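Local coordinates for endo-beta-1,4-xylanase Xyn10C (Pseudomonas cellulosa, PDB 1GNY), which cleaves internal beta-1,4 linkages of xylan through its C-terminal catalytic domain and binds xylan through the N-terminal CBM15 module described here, at residues M9-W13 with Y28-V33; G19-S24 with A36-V42; T53-A57 with T148-E152; V63-F69 with P136-T141; S72-L76 with I130-P136. Residues are numbered along the deposited sequence.

Interaction 1 (M9-W13 with Y28-V33); sequences MANGW and YSADGV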
# COMPACT_ATOMS: atom_id res chain seq x y z
N MET A 9 7.82 3.15 -9.86
CA MET A 9 7.89 4.13 -8.77
C MET A 9 8.04 5.57 -9.26
O MET A 9 8.18 6.48 -8.44
CB MET A 9 9.01 3.78 -7.79
CG MET A 9 8.88 2.38 -7.17
SD MET A 9 7.32 2.06 -6.33
CE MET A 9 7.30 3.35 -5.09
N ALA A 10 8.04 5.75 -10.58
CA ALA A 10 8.15 7.11 -11.19
C ALA A 10 6.90 7.61 -11.91
O ALA A 10 6.87 8.78 -12.36
CB ALA A 10 9.33 7.14 -12.17
N ASN A 11 5.91 6.73 -12.07
CA ASN A 11 4.63 7.04 -12.73
C ASN A 11 3.52 6.21 -12.14
O ASN A 11 3.76 5.16 -11.54
CB ASN A 11 4.68 6.64 -14.21
CG ASN A 11 5.87 7.22 -14.95
OD1 ASN A 11 5.82 8.36 -15.42
ND2 ASN A 11 6.94 6.43 -15.07
N GLY A 12 2.30 6.69 -12.31
CA GLY A 12 1.13 5.92 -11.96
C GLY A 12 0.65 5.96 -10.52
O GLY A 12 -0.36 5.33 -10.21
N TRP A 13 1.33 6.71 -9.66
CA TRP A 13 0.88 6.82 -8.28
C TRP A 13 -0.02 8.05 -8.05
O TRP A 13 0.07 9.05 -8.76
CB TRP A 13 2.05 6.87 -7.32
CG TRP A 13 2.80 5.55 -7.12
CD1 TRP A 13 3.70 4.97 -7.96
CD2 TRP A 13 2.75 4.73 -5.96
NE1 TRP A 13 4.21 3.82 -7.40
CE2 TRP A 13 3.63 3.65 -6.17
CE3 TRP A 13 2.02 4.78 -4.75
CZ2 TRP A 13 3.82 2.65 -5.23
CZ3 TRP A 13 2.22 3.83 -3.81
CH2 TRP A 13 3.11 2.75 -4.05
N TYR A 28 7.11 12.68 -6.16
CA TYR A 28 8.12 11.77 -6.68
C TYR A 28 9.52 12.31 -6.41
O TYR A 28 9.77 13.54 -6.45
CB TYR A 28 7.96 11.59 -8.19
CG TYR A 28 6.74 10.87 -8.67
CD1 TYR A 28 6.61 9.48 -8.52
CD2 TYR A 28 5.72 11.55 -9.31
CE1 TYR A 28 5.48 8.81 -8.97
CE2 TYR A 28 4.62 10.88 -9.81
CZ TYR A 28 4.50 9.50 -9.64
OH TYR A 28 3.40 8.84 -10.13
N SER A 29 10.44 11.42 -6.12
CA SER A 29 11.89 11.80 -5.99
C SER A 29 12.73 10.62 -6.48
O SER A 29 12.17 9.54 -6.73
CB SER A 29 12.26 12.20 -4.59
OG SER A 29 12.31 11.08 -3.75
N ALA A 30 14.06 10.79 -6.53
CA ALA A 30 14.93 9.67 -6.88
C ALA A 30 14.75 8.47 -5.93
O ALA A 30 14.95 7.32 -6.33
CB ALA A 30 16.38 10.10 -6.89
N ASP A 31 14.38 8.75 -4.68
CA ASP A 31 14.14 7.66 -3.70
C ASP A 31 12.79 6.92 -3.84
O ASP A 31 12.61 5.86 -3.23
CB ASP A 31 14.24 8.15 -2.29
CG ASP A 31 15.68 8.37 -1.82
OD1 ASP A 31 16.64 8.15 -2.59
OD2 ASP A 31 15.95 8.79 -0.67
N GLY A 32 11.88 7.42 -4.66
CA GLY A 32 10.58 6.78 -4.85
C GLY A 32 9.39 7.72 -4.72
O GLY A 32 9.37 8.75 -5.40
N VAL A 33 8.41 7.33 -3.88
CA VAL A 33 7.13 8.06 -3.67
C VAL A 33 6.97 8.44 -2.21
O VAL A 33 7.08 7.58 -1.34
CB VAL A 33 5.93 7.18 -4.13
CG1 VAL A 33 4.60 7.79 -3.73
CG2 VAL A 33 5.98 6.94 -5.66
O HOH W 1 10.35 8.12 -8.34
O HOH W 2 1.62 10.42 -11.18

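Interaction 2 (G19-S24 with A36-V42); sequences GSTSHS and AALGDGV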
# COMPACT_ATOMS: atom_id res chain seq x y z
N GLY A 19 -10.71 7.71 4.68
CA GLY A 19 -11.33 8.13 5.94
C GLY A 19 -11.81 9.57 5.88
O GLY A 19 -12.14 10.06 4.81
N SER A 20 -11.76 10.24 7.02
CA SER A 20 -12.32 11.59 7.18
C SER A 20 -11.33 12.76 7.03
O SER A 20 -11.66 13.90 7.35
CB SER A 20 -13.01 11.69 8.54
OG SER A 20 -12.04 11.51 9.57
N THR A 21 -10.11 12.47 6.57
CA THR A 21 -9.10 13.48 6.33
C THR A 21 -8.68 13.46 4.87
O THR A 21 -8.32 12.42 4.33
CB THR A 21 -7.88 13.22 7.18
OG1 THR A 21 -8.21 13.28 8.58
CG2 THR A 21 -6.85 14.27 6.99
N SER A 22 -8.69 14.63 4.26
CA SER A 22 -8.29 14.77 2.85
C SER A 22 -6.78 14.62 2.68
O SER A 22 -6.00 14.98 3.55
CB SER A 22 -8.73 16.13 2.33
OG SER A 22 -10.15 16.21 2.40
N HIS A 23 -6.38 14.13 1.52
CA HIS A 23 -4.96 13.95 1.24
C HIS A 23 -4.36 15.14 0.46
O HIS A 23 -5.10 15.91 -0.16
CB HIS A 23 -4.72 12.63 0.46
CG HIS A 23 -5.26 12.62 -0.95
ND1 HIS A 23 -4.56 13.14 -2.03
CD2 HIS A 23 -6.42 12.14 -1.45
CE1 HIS A 23 -5.28 12.97 -3.13
NE2 HIS A 23 -6.41 12.37 -2.81
N SER A 24 -3.05 15.24 0.46
CA SER A 24 -2.32 16.27 -0.32
C SER A 24 -1.50 15.71 -1.50
O SER A 24 -0.47 16.27 -1.86
CB SER A 24 -1.44 17.14 0.60
OG SER A 24 -0.41 16.45 1.29
N ALA A 36 2.62 13.08 2.69
CA ALA A 36 2.38 13.68 4.00
C ALA A 36 1.24 12.90 4.69
O ALA A 36 0.10 12.80 4.18
CB ALA A 36 2.01 15.15 3.87
N ALA A 37 1.55 12.28 5.82
CA ALA A 37 0.59 11.47 6.58
C ALA A 37 -0.30 12.38 7.45
O ALA A 37 -0.14 12.49 8.68
CB ALA A 37 1.32 10.43 7.42
N LEU A 38 -1.23 13.04 6.78
CA LEU A 38 -2.06 14.10 7.41
C LEU A 38 -3.10 13.63 8.41
O LEU A 38 -3.44 14.39 9.34
CB LEU A 38 -2.75 14.94 6.34
CG LEU A 38 -1.80 15.69 5.41
CD1 LEU A 38 -2.57 16.25 4.21
CD2 LEU A 38 -0.95 16.74 6.12
N GLY A 39 -3.61 12.44 8.23
CA GLY A 39 -4.62 11.87 9.13
C GLY A 39 -4.93 10.42 8.87
O GLY A 39 -4.39 9.80 7.96
N ASP A 40 -5.81 9.84 9.69
CA ASP A 40 -6.25 8.45 9.51
C ASP A 40 -6.85 8.27 8.11
O ASP A 40 -7.63 9.10 7.64
CB ASP A 40 -7.29 8.08 10.60
CG ASP A 40 -7.77 6.66 10.49
OD1 ASP A 40 -7.11 5.73 11.01
OD2 ASP A 40 -8.83 6.38 9.87
N GLY A 41 -6.41 7.22 7.42
CA GLY A 41 -6.86 6.90 6.07
C GLY A 41 -6.17 7.62 4.93
O GLY A 41 -6.54 7.38 3.80
N VAL A 42 -5.16 8.44 5.22
CA VAL A 42 -4.41 9.15 4.17
C VAL A 42 -3.30 8.19 3.73
O VAL A 42 -2.60 7.61 4.58
CB VAL A 42 -3.87 10.53 4.63
CG1 VAL A 42 -2.98 11.18 3.58
CG2 VAL A 42 -5.06 11.45 4.99
O HOH W 3 -8.68 9.81 5.19
O HOH W 4 -9.13 11.06 9.18
O HOH W 5 -10.85 8.55 9.57
O HOH W 6 1.39 14.43 0.35
O HOH W 7 -1.29 13.40 1.83

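Interaction 3 (T53-A57 with T148-E152); sequences TLEDA and TLAQE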
# COMPACT_ATOMS: atom_id res chain seq x y z
N THR A 53 -5.25 -12.03 -11.12
CA THR A 53 -5.22 -13.31 -10.36
C THR A 53 -4.35 -13.03 -9.13
O THR A 53 -3.18 -13.44 -9.05
CB THR A 53 -4.67 -14.43 -11.21
OG1 THR A 53 -5.52 -14.62 -12.36
CG2 THR A 53 -4.71 -15.76 -10.46
N LEU A 54 -4.95 -12.26 -8.22
CA LEU A 54 -4.26 -11.78 -7.01
C LEU A 54 -4.51 -12.57 -5.72
O LEU A 54 -3.86 -12.30 -4.71
CB LEU A 54 -4.54 -10.28 -6.80
CG LEU A 54 -3.72 -9.34 -7.65
CD1 LEU A 54 -4.36 -7.93 -7.63
CD2 LEU A 54 -2.24 -9.29 -7.26
N GLU A 55 -5.38 -13.57 -5.76
CA GLU A 55 -5.59 -14.37 -4.54
C GLU A 55 -4.31 -15.13 -4.22
O GLU A 55 -3.67 -15.69 -5.12
CB GLU A 55 -6.78 -15.32 -4.70
CG GLU A 55 -8.13 -14.63 -4.72
CD GLU A 55 -8.50 -13.99 -3.37
OE1 GLU A 55 -7.94 -14.43 -2.33
OE2 GLU A 55 -9.31 -13.05 -3.38
N ASP A 56 -3.91 -15.12 -2.93
CA ASP A 56 -2.67 -15.74 -2.44
C ASP A 56 -1.38 -15.02 -2.91
O ASP A 56 -0.27 -15.50 -2.70
CB ASP A 56 -2.63 -17.26 -2.74
CG ASP A 56 -3.78 -18.01 -2.08
OD1 ASP A 56 -4.09 -17.77 -0.91
OD2 ASP A 56 -4.46 -18.86 -2.68
N ALA A 57 -1.53 -13.82 -3.46
CA ALA A 57 -0.37 -13.00 -3.85
C ALA A 57 0.23 -12.35 -2.60
O ALA A 57 -0.48 -12.09 -1.63
CB ALA A 57 -0.76 -11.92 -4.85
N THR A 148 4.28 -10.81 -5.74
CA THR A 148 4.57 -12.19 -6.18
C THR A 148 3.26 -12.97 -6.24
O THR A 148 2.65 -13.23 -5.21
CB THR A 148 5.57 -12.87 -5.26
OG1 THR A 148 6.81 -12.14 -5.27
CG2 THR A 148 5.99 -14.24 -5.80
N LEU A 149 2.85 -13.35 -7.44
CA LEU A 149 1.58 -14.08 -7.64
C LEU A 149 1.77 -15.57 -7.30
O LEU A 149 2.89 -16.11 -7.36
CB LEU A 149 1.09 -14.00 -9.10
CG LEU A 149 0.99 -12.62 -9.75
CD1 LEU A 149 0.45 -12.74 -11.14
CD2 LEU A 149 0.13 -11.67 -8.91
N ALA A 150 0.66 -16.21 -6.99
CA ALA A 150 0.55 -17.67 -6.81
C ALA A 150 0.27 -18.33 -8.17
O ALA A 150 -0.72 -19.06 -8.37
CB ALA A 150 -0.58 -17.97 -5.85
N GLN A 151 1.14 -18.04 -9.12
CA GLN A 151 1.04 -18.53 -10.49
C GLN A 151 2.42 -18.62 -11.06
O GLN A 151 3.25 -17.72 -10.90
CB GLN A 151 0.22 -17.53 -11.31
CG GLN A 151 -0.01 -17.95 -12.73
CD GLN A 151 -0.81 -16.92 -13.47
OE1 GLN A 151 -0.29 -16.15 -14.27
NE2 GLN A 151 -2.12 -16.97 -13.25
N GLU A 152 2.66 -19.72 -11.75
CA GLU A 152 3.91 -20.02 -12.41
C GLU A 152 4.06 -19.14 -13.63
O GLU A 152 3.18 -18.89 -14.40
CB GLU A 152 3.93 -21.49 -12.85
CG GLU A 152 5.08 -21.95 -13.73
CD GLU A 152 4.98 -23.43 -14.10
OE1 GLU A 152 4.27 -24.20 -13.39
OE2 GLU A 152 5.61 -23.83 -15.12
O HOH W 8 -1.76 -14.62 -6.96
O HOH W 9 2.37 -15.79 -3.73

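Interaction 4 (V63-F69 with P136-T141); sequences VNVSAEF and PAGTIT. With NA (sodium ion), chain C.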
# COMPACT_ATOMS: atom_id res chain seq x y z
N VAL A 63 9.93 0.51 2.67
CA VAL A 63 9.52 1.86 3.09
C VAL A 63 10.49 2.53 4.03
O VAL A 63 11.33 1.87 4.62
CB VAL A 63 8.11 1.88 3.75
CG1 VAL A 63 7.08 1.24 2.84
CG2 VAL A 63 8.12 1.14 5.12
N ASN A 64 10.41 3.85 4.11
CA ASN A 64 11.13 4.62 5.13
C ASN A 64 10.15 5.54 5.80
O ASN A 64 9.41 6.29 5.13
CB ASN A 64 12.29 5.40 4.57
CG ASN A 64 13.17 5.97 5.68
OD1 ASN A 64 12.86 7.01 6.25
ND2 ASN A 64 14.25 5.24 6.05
N VAL A 65 10.11 5.47 7.13
CA VAL A 65 9.17 6.27 7.92
C VAL A 65 9.89 7.42 8.65
O VAL A 65 10.98 7.23 9.16
CB VAL A 65 8.23 5.43 8.83
CG1 VAL A 65 8.25 3.89 8.50
CG2 VAL A 65 8.37 5.70 10.30
N SER A 66 9.31 8.62 8.63
CA SER A 66 9.96 9.77 9.27
C SER A 66 9.86 9.71 10.79
O SER A 66 9.00 9.02 11.38
CB SER A 66 9.38 11.12 8.80
OG SER A 66 8.13 11.39 9.40
N ALA A 67 10.73 10.47 11.43
CA ALA A 67 10.76 10.54 12.90
C ALA A 67 9.42 11.03 13.49
O ALA A 67 8.92 10.49 14.49
CB ALA A 67 11.91 11.46 13.35
N GLU A 68 8.83 12.05 12.85
CA GLU A 68 7.53 12.54 13.29
C GLU A 68 6.43 11.47 13.17
O GLU A 68 5.53 11.41 14.01
CB GLU A 68 7.13 13.79 12.49
CG GLU A 68 7.82 15.07 12.95
CD GLU A 68 7.54 16.26 12.03
OE1 GLU A 68 7.12 16.06 10.86
OE2 GLU A 68 7.72 17.41 12.47
N PHE A 69 6.50 10.64 12.12
CA PHE A 69 5.52 9.55 11.98
C PHE A 69 5.70 8.54 13.12
O PHE A 69 4.73 8.10 13.74
CB PHE A 69 5.59 8.84 10.62
CG PHE A 69 4.46 7.84 10.41
CD1 PHE A 69 4.52 6.53 10.93
CD2 PHE A 69 3.33 8.20 9.72
CE1 PHE A 69 3.46 5.65 10.75
CE2 PHE A 69 2.27 7.31 9.57
CZ PHE A 69 2.34 6.05 10.09
N PRO A 136 -1.79 10.20 12.86
CA PRO A 136 -0.43 10.36 12.32
C PRO A 136 0.07 11.78 12.16
O PRO A 136 -0.68 12.77 12.25
CB PRO A 136 -0.54 9.73 10.92
CG PRO A 136 -1.95 9.96 10.54
CD PRO A 136 -2.74 9.85 11.79
N ALA A 137 1.36 11.85 11.93
CA ALA A 137 2.08 13.06 11.55
C ALA A 137 3.30 12.62 10.72
O ALA A 137 3.51 11.44 10.50
CB ALA A 137 2.49 13.85 12.75
N GLY A 138 4.03 13.58 10.18
CA GLY A 138 5.23 13.28 9.42
C GLY A 138 4.94 12.71 8.02
O GLY A 138 3.87 12.90 7.48
N THR A 139 5.93 12.01 7.50
CA THR A 139 5.90 11.50 6.11
C THR A 139 6.24 10.03 6.04
O THR A 139 6.80 9.45 7.00
CB THR A 139 6.87 12.28 5.20
OG1 THR A 139 8.23 12.07 5.62
CG2 THR A 139 6.65 13.77 5.29
N ILE A 140 5.85 9.45 4.91
CA ILE A 140 6.15 8.06 4.55
C ILE A 140 6.74 8.05 3.15
O ILE A 140 6.17 8.71 2.27
CB ILE A 140 4.87 7.18 4.58
CG1 ILE A 140 4.26 7.08 5.99
CG2 ILE A 140 5.17 5.77 4.04
CD1 ILE A 140 5.10 6.43 7.06
N THR A 141 7.85 7.33 2.95
CA THR A 141 8.45 7.12 1.63
C THR A 141 8.37 5.65 1.24
O THR A 141 8.77 4.77 2.01
CB THR A 141 9.91 7.61 1.55
OG1 THR A 141 9.95 9.04 1.79
CG2 THR A 141 10.51 7.36 0.16
NA NA C . 13.56 7.41 8.55
O HOH W 10 16.06 6.28 8.12
O HOH W 11 4.05 16.49 10.71
O HOH W 12 14.10 9.27 8.69

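Interaction 5 (S72-L76 with I130-P136); sequences SEANL and IQAKGTP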
# COMPACT_ATOMS: atom_id res chain seq x y z
N SER A 72 4.26 9.87 16.35
CA SER A 72 2.80 9.99 16.36
C SER A 72 2.09 8.71 16.83
O SER A 72 0.90 8.73 17.10
CB SER A 72 2.28 10.35 14.96
OG SER A 72 2.25 9.19 14.13
N GLU A 73 2.81 7.60 16.82
CA GLU A 73 2.30 6.28 17.22
C GLU A 73 1.27 5.68 16.27
O GLU A 73 0.57 4.75 16.62
CB GLU A 73 1.82 6.26 18.68
CG GLU A 73 2.98 6.40 19.64
CD GLU A 73 2.51 6.20 21.09
OE1 GLU A 73 1.91 7.13 21.63
OE2 GLU A 73 2.70 5.09 21.65
N ALA A 74 1.19 6.21 15.05
CA ALA A 74 0.25 5.68 14.05
C ALA A 74 0.75 4.36 13.44
O ALA A 74 1.93 4.05 13.46
CB ALA A 74 0.01 6.70 12.94
N ASN A 75 -0.19 3.59 12.92
CA ASN A 75 0.11 2.31 12.29
C ASN A 75 0.14 2.44 10.76
O ASN A 75 -0.30 3.48 10.25
CB ASN A 75 -0.93 1.25 12.65
CG ASN A 75 -1.08 1.05 14.16
OD1 ASN A 75 -0.11 1.09 14.93
ND2 ASN A 75 -2.33 0.87 14.59
N LEU A 76 0.67 1.43 10.09
CA LEU A 76 0.69 1.42 8.59
C LEU A 76 -0.06 0.21 8.09
O LEU A 76 0.22 -0.96 8.50
CB LEU A 76 2.12 1.41 8.04
CG LEU A 76 2.89 2.72 8.07
CD1 LEU A 76 4.33 2.47 7.64
CD2 LEU A 76 2.22 3.80 7.21
N ILE A 130 -0.73 1.92 0.47
CA ILE A 130 -0.39 1.93 1.91
C ILE A 130 -0.94 3.21 2.51
O ILE A 130 -0.88 4.27 1.90
CB ILE A 130 1.15 1.75 2.15
CG1 ILE A 130 1.44 1.45 3.63
CG2 ILE A 130 1.94 2.91 1.57
CD1 ILE A 130 2.93 1.07 3.88
N GLN A 131 -1.48 3.12 3.72
CA GLN A 131 -2.11 4.26 4.38
C GLN A 131 -1.80 4.30 5.88
O GLN A 131 -1.54 3.24 6.49
CB GLN A 131 -3.64 4.29 4.16
CG GLN A 131 -4.37 3.06 4.75
CD GLN A 131 -5.88 3.08 4.46
OE1 GLN A 131 -6.36 3.97 3.73
NE2 GLN A 131 -6.64 2.10 5.04
N ALA A 132 -1.85 5.49 6.44
CA ALA A 132 -1.65 5.68 7.86
C ALA A 132 -2.96 5.40 8.59
O ALA A 132 -4.04 5.70 8.09
CB ALA A 132 -1.19 7.09 8.13
N LYS A 133 -2.85 4.86 9.80
CA LYS A 133 -4.02 4.62 10.66
C LYS A 133 -3.72 5.13 12.07
O LYS A 133 -2.68 4.79 12.64
CB LYS A 133 -4.39 3.14 10.75
CG LYS A 133 -4.69 2.40 9.44
CD LYS A 133 -5.94 2.85 8.82
CE LYS A 133 -7.22 2.21 9.42
NZ LYS A 133 -8.36 3.18 9.05
N GLY A 134 -4.67 5.85 12.64
CA GLY A 134 -4.58 6.40 13.99
C GLY A 134 -4.59 7.93 13.98
O GLY A 134 -5.49 8.52 13.41
N THR A 135 -3.63 8.55 14.65
CA THR A 135 -3.46 9.99 14.65
C THR A 135 -2.04 10.35 14.16
O THR A 135 -1.18 10.71 14.94
CB THR A 135 -3.74 10.57 16.10
OG1 THR A 135 -5.03 10.12 16.57
CG2 THR A 135 -3.82 12.06 16.09
N PRO A 136 -1.79 10.20 12.86
CA PRO A 136 -0.43 10.36 12.32
C PRO A 136 0.07 11.78 12.16
O PRO A 136 -0.68 12.77 12.25
CB PRO A 136 -0.54 9.73 10.92
CG PRO A 136 -1.95 9.96 10.54
CD PRO A 136 -2.74 9.85 11.79
O HOH W 13 -1.70 7.45 16.41
O HOH W 14 -0.50 11.15 17.75

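Interaction 1 (M9-W13 with Y28-V33)
The ring of Tyr28 is the main bump of this contact. It lies in the hollow formed as the chain bends through residues 9-13. Met9 O sits at the ring edge, 3.4 Å from Tyr28 CD1. Ala10 O lies over one ring face, and Ala10 C is 3.5 Å from Tyr28 CE1. At the far end of the hollow the phenol oxygen accepts a hydrogen bond from the backbone, Trp13 N to Tyr28 OH, 3.0 Å. Gly12, at phi 84°, makes the bend there.

Val33 is the second bump. Its CG2 methyl lies over the face of the five-membered ring of Trp13 in a CH-pi contact, 3.7 Å from the ring centroid and 8° off the normal. The same CG2 lies 3.9 Å from Met9 CE, so it sits between the terminal methyl of Met9 and the indole of Trp13.

Residues 28-33 form the turn end of a beta hairpin. Its type I turn runs from Ser29 to Gly32 and joins strands 27-29 and 32-36. The loop 9-13 packs across this hairpin on its way to strand 14-17, which belongs to the other main sheet. Trp13 is buried between the sheets, touching Phe46 and Val145, while Trp13 NE1 bonds to Asp8 O.

Water fills the remaining gaps. Water 1 lies 2.7 Å from Met9 O and 2.8 Å from Ser29 O and bridges them. Water 2 is 2.6 Å from Tyr28 OH and donates to Trp13 O at 3.2 Å.

Interaction 2 (G19-S24 with A36-V42)
Two loops meet here at one end of the beta-sandwich, beside the xylan-binding site of the module. Residues 19-24 follow strand 14-17, which carries the carbohydrate-binding residue Asn16. Residues 36-42 link strand 32-36 of one main sheet to strand 42-48 of the other. The second loop closes with a type II beta turn from Gly39 to Val42, in which Val42 N donates to Gly39 O.

No direct hydrogen bond joins the loops; water does that work. Water 3 accepts from Gly19 N at 3.0 Å and donates to Thr21 O and Asp40 O, both at 2.8 Å. Water 4 also donates to Asp40 O, at 2.9 Å, and lies 2.5 Å from Thr21 OG1. Asp40 OD1 accepts from Gly134 N, while Asp40 OD2 takes a bond from water 5 at 3.0 Å.

Side chains also pack directly. Thr21 CG2 lies 3.9 Å from Val42 CG2, and His23 CB is 3.9 Å from Val42 CG1. Leu38 CD1 packs 3.6 Å from Ser24 OG and 3.7 Å from Ser22 O. The backbones come close at Gly19 and Gly41, whose CA atoms are 4.6 Å apart. A CB on either glycine would clash with the opposite loop.

At the other end, water 7 accepts from Ser24 N at 2.9 Å and donates to Ala36 O at 2.8 Å.

Interaction 3 (T53-A57 with T148-E152)
Apolar contacts centre on Leu149. Its CD2 methyl lies 3.7 Å from Leu54 CD2 and 4.2 Å from Ala57 CB. Further out, Ala150 CB rests on Asp56 CB at 3.8 Å.

Two van der Waals contacts involve polar atoms. Leu149 CD2 comes within 3.8 Å of Thr53 O, and Thr53 CG2 is 4.0 Å from Gln151 NE2.

Direct polar contact between the segments is slight. No hydrogen bond crosses. The closest approach is a CA-H...O contact, Ala57 CA to Thr148 O at 3.3 Å.

The loop 53-57 leads into strand 58-65, which runs antiparallel to strand 139-149 in one main sheet of this beta-sandwich module. A type II turn from Leu54 to Ala57, held by Ala57 N to Leu54 O at 3.0 Å, precedes the strand. Opposite, the chain turns a corner at Ala150, the centre of an inverse gamma turn. Backbone bonding between Thr148 and Val58 starts that strand pairing just beyond the loop.

Water bridges cross the gap where the backbones diverge. Water 8 donates to Thr53 O at 2.8 Å and Glu55 O at 2.9 Å, and accepts from Ala150 N at 2.9 Å. Water 9 donates to Asp56 O at 2.8 Å and to Thr148 O at 3.0 Å.

Interaction 4 (V63-F69 with P136-T141)
Asn64 and Thr141 form an antiparallel hydrogen-bonded pair. Asn64 N donates to Thr141 O at 2.8 Å, and Thr141 N donates to Asn64 O at 2.9 Å. Ser66 N extends the ladder to Thr139 O at 3.1 Å. Ser66 OG then accepts twice, from Thr139 N at 3.0 Å and from Phe69 N at 3.3 Å. The second bond makes Ser66 the N-cap of helix 67-72. Gly138 N donates a hydrogen bond to water 11 at 3.0 Å, and this water donates to Glu68 OE1 at 3.1 Å.

The sodium ion is bound by Asn64 OD1 at 2.4 Å and Val65 O at 2.6 Å, with waters 10 and 12 and Ala102 O. Asn64 ND2 bonds to Asp105 and to water 10.

On the buried side, Ile140 CD1 makes a CH-pi contact 3.6 Å from the Phe69 ring centroid. Strand 139-149 here runs between strands 58-65 and 32-36, while Phe69 of helix 67-72 packs against Leu76 of strand 75-82.

Interaction 5 (S72-L76 with I130-P136)
Ala74 sets its CB methyl against the Pro136 ring, CB to CB 3.7 Å, and against the backbone of the other segment, 3.3 Å from Lys133 O. Pro136 is also approached by Ser72, whose OG is 3.4 Å from Pro136 CA. That hydroxyl accepts from Ala74 N at 3.3 Å, an ST turn, and bonds to Phe69 O of helix 67-72.

Beyond Ala74 the chain enters strand 75-82. It pairs antiparallel with strand 126-133 in the five-stranded sheet of the beta-sandwich. Asn75 and Lys133 are a hydrogen-bonded pair: Asn75 N donates to Lys133 O at 2.8 Å, and Lys133 N to Asn75 O at 2.9 Å. Leu76 and Ala132 follow as a non-hydrogen-bonded pair on the face that looks into the sandwich. There Leu76 CD1 meets Ile130 CD1 at 4.2 Å, and the Leu76 side chain also packs on Phe69 and Ile140. Lys133 is on the other face, its side chain about 5 Å from a bound xylose, and makes a long, weak ion pair with Asp40.

Past the strand ends, waters bridge the widening gap. Water 13 accepts from Thr135 N at 2.8 Å and donates to Ser72 O at 3.0 Å. Water 14 donates to Ser72 O and Thr135 O, each at 2.9 Å.

Interactions 2, 4 and 5 cluster at one end of the module, with centres 9 to 13 Å apart. Interactions 4 and 5 share Pro136. Interaction 2 joins both, through Ala37 N with Gly138 O and Gly41 N with Ala132 O. This cluster ties the six-stranded sheet to the five-stranded one. Interaction 3 is remote: its centre is 28 to 30 Å from those of interactions 2, 4 and 5. Yet it uses the same strand 139-149 as interaction 4. Interaction 1 touches interaction 4 at Val33 and Thr141. Along the chain, interactions 1 and 2 interleave. Interaction 3 then encloses 4, which encloses 5. The late strands thus return to early ones, closing the sandwich whose five-stranded sheet helps carry the xylan site.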